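Side-chain contact in papain-like protease (Human betacoronavirus 2c EMC/2012, PDB 4RNA), which acts as the viral papain-like cysteine protease, probably cutting the coronavirus polyprotein and, like its relatives, removing ubiquitin and ubiquitin-like modifiers from host proteins: residues 7-12 with 17-22. Sequence-based numbering, arbitrary orientation.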
loop_
_atom_site.group_PDB
_atom_site.type_symbol
_atom_site.label_atom_id
_atom_site.label_comp_id
_atom_site.label_asym_id
_atom_site.label_seq_id
_atom_site.Cartn_x
_atom_site.Cartn_y
_atom_site.Cartn_z
ATOM N N GLU A 7 11.102 -16.650 31.995
ATOM C CA GLU A 7 11.336 -15.243 31.647
ATOM C C GLU A 7 11.770 -15.217 30.179
ATOM O O GLU A 7 12.575 -16.074 29.724
ATOM C CB GLU A 7 12.391 -14.630 32.540
ATOM C CG GLU A 7 11.831 -14.169 33.875
ATOM C CD GLU A 7 12.737 -13.185 34.636
ATOM O OE1 GLU A 7 13.943 -13.110 34.312
ATOM O OE2 GLU A 7 12.259 -12.468 35.563
ATOM N N VAL A 8 11.179 -14.296 29.414
ATOM C CA VAL A 8 11.567 -14.123 28.000
ATOM C C VAL A 8 11.828 -12.653 27.809
ATOM O O VAL A 8 11.270 -11.831 28.544
ATOM C CB VAL A 8 10.447 -14.523 27.023
ATOM C CG1 VAL A 8 10.292 -16.051 26.968
ATOM C CG2 VAL A 8 9.139 -13.824 27.370
ATOM N N LEU A 9 12.613 -12.343 26.776
ATOM C CA LEU A 9 12.880 -10.931 26.451
ATOM C C LEU A 9 12.056 -10.649 25.184
ATOM O O LEU A 9 12.150 -11.350 24.154
ATOM C CB LEU A 9 14.376 -10.691 26.155
ATOM C CG LEU A 9 15.350 -10.863 27.360
ATOM C CD1 LEU A 9 16.806 -10.724 26.913
ATOM C CD2 LEU A 9 15.071 -9.908 28.488
ATOM N N VAL A 10 11.238 -9.646 25.282
ATOM C CA VAL A 10 10.329 -9.302 24.216
ATOM C C VAL A 10 10.791 -8.048 23.500
ATOM O O VAL A 10 11.037 -6.994 24.144
ATOM C CB VAL A 10 8.889 -9.208 24.798
ATOM C CG1 VAL A 10 7.925 -8.764 23.719
ATOM C CG2 VAL A 10 8.455 -10.655 25.256
ATOM N N THR A 11 10.827 -8.089 22.172
ATOM C CA THR A 11 11.239 -6.863 21.448
ATOM C C THR A 11 10.385 -6.697 20.171
ATOM O O THR A 11 9.832 -7.668 19.636
ATOM C CB THR A 11 12.774 -6.938 21.110
ATOM O OG1 THR A 11 13.240 -5.771 20.451
ATOM C CG2 THR A 11 13.010 -8.140 20.048
ATOM N N VAL A 12 10.271 -5.480 19.697
ATOM C CA VAL A 12 9.792 -5.213 18.326
ATOM C C VAL A 12 10.887 -4.684 17.394
ATOM O O VAL A 12 10.688 -4.531 16.159
ATOM C CB VAL A 12 8.595 -4.245 18.278
ATOM C CG1 VAL A 12 7.457 -4.691 19.163
ATOM C CG2 VAL A 12 9.008 -2.771 18.614
ATOM N N PHE A 17 14.314 -4.258 24.802
ATOM C CA PHE A 17 13.802 -5.536 25.302
ATOM C C PHE A 17 13.102 -5.332 26.626
ATOM O O PHE A 17 13.533 -4.494 27.441
ATOM C CB PHE A 17 14.898 -6.601 25.434
ATOM C CG PHE A 17 15.535 -6.970 24.135
ATOM C CD1 PHE A 17 16.535 -6.192 23.600
ATOM C CD2 PHE A 17 15.135 -8.136 23.416
ATOM C CE1 PHE A 17 17.151 -6.496 22.406
ATOM C CE2 PHE A 17 15.767 -8.436 22.207
ATOM C CZ PHE A 17 16.759 -7.638 21.693
ATOM N N ARG A 18 11.970 -6.000 26.806
ATOM C CA ARG A 18 11.345 -6.079 28.122
ATOM C C ARG A 18 11.253 -7.470 28.551
ATOM O O ARG A 18 11.027 -8.417 27.693
ATOM C CB ARG A 18 9.963 -5.394 28.222
ATOM C CG ARG A 18 8.929 -5.981 27.343
ATOM C CD ARG A 18 7.522 -5.476 27.657
ATOM N NE ARG A 18 6.650 -5.809 26.521
ATOM C CZ ARG A 18 5.462 -6.381 26.589
ATOM N NH1 ARG A 18 4.949 -6.714 27.761
ATOM N NH2 ARG A 18 4.784 -6.586 25.468
ATOM N N THR A 19 11.443 -7.630 29.854
ATOM C CA THR A 19 11.352 -8.951 30.432
ATOM C C THR A 19 9.907 -9.277 30.807
ATOM O O THR A 19 9.257 -8.560 31.509
ATOM C CB THR A 19 12.261 -9.177 31.640
ATOM O OG1 THR A 19 13.596 -8.857 31.257
ATOM C CG2 THR A 19 12.136 -10.697 32.089
ATOM N N VAL A 20 9.436 -10.428 30.330
ATOM C CA VAL A 20 8.062 -10.826 30.638
ATOM C C VAL A 20 8.146 -12.223 31.244
ATOM O O VAL A 20 8.865 -13.071 30.721
ATOM C CB VAL A 20 7.153 -10.816 29.353
ATOM C CG1 VAL A 20 5.751 -11.324 29.679
ATOM C CG2 VAL A 20 7.071 -9.368 28.808
ATOM N N VAL A 21 7.402 -12.452 32.328
ATOM C CA VAL A 21 7.335 -13.785 32.948
ATOM C C VAL A 21 6.065 -14.524 32.460
ATOM O O VAL A 21 4.957 -13.974 32.553
ATOM C CB VAL A 21 7.303 -13.636 34.496
ATOM C CG1 VAL A 21 7.076 -14.989 35.160
ATOM C CG2 VAL A 21 8.594 -12.988 34.986
ATOM N N LEU A 22 6.240 -15.724 31.925
ATOM C CA LEU A 22 5.135 -16.494 31.393
ATOM C C LEU A 22 4.980 -17.847 32.153
ATOM O O LEU A 22 5.954 -18.341 32.740
ATOM C CB LEU A 22 5.465 -16.826 29.931
ATOM C CG LEU A 22 5.638 -15.545 29.054
ATOM C CD1 LEU A 22 6.197 -15.943 27.696
ATOM C CD2 LEU A 22 4.281 -14.911 28.828
#
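Val8 and Val20 pair through two backbone hydrogen bonds, Val8 N to Val20 O and Val20 N to Val8 O, both 2.9 Å. Val10 and Arg18 repeat this hydrogen-bonded pairing, with Val10 N reaching Arg18 O at 2.7 Å.

Val8, Val10 and Val20 point to the buried face, where Leu22 reaches in: Val8 CG2 meets Leu22 CD1 at 3.6 Å, the two side chains crossing at about a right angle, and Val10 CG2 touches Val20 CG2. On the face of Glu7, Leu9, Thr19 and Val21, the extended Glu7 chain lays its CG 3.6 Å from Val21 CG2, while its carboxylate rests against the Thr19 methyl CG2 in a van der Waals contact. In the non-hydrogen-bonded pair Leu9-Thr19, methyl CD2 of Leu9 touches the hydroxyl oxygen OG1 of Thr19 at 3.3 Å, again van der Waals.

Near the turn, Phe17 makes a CH-pi contact: Thr11 CB sits 3.8 Å from the ring centroid, over one face. With CG beside its own backbone N (chi1 -63°), Phe17 lies alongside Thr11. Thr11 OG1, also over that face, is hydrogen-bonded to Asp13 N, Gly14 N and Asn16 O, tying it to the turn.

This hairpin opens the N-terminal ubiquitin-like domain. Strand 5-11 runs parallel to strand 55-58 on its other flank, Leu22 packs on helix 28-31, and Arg18 NE salt-bridges Glu66 of helix 64-74, while the guanidinium makes a cation-pi contact with Tyr226 of the second subunit.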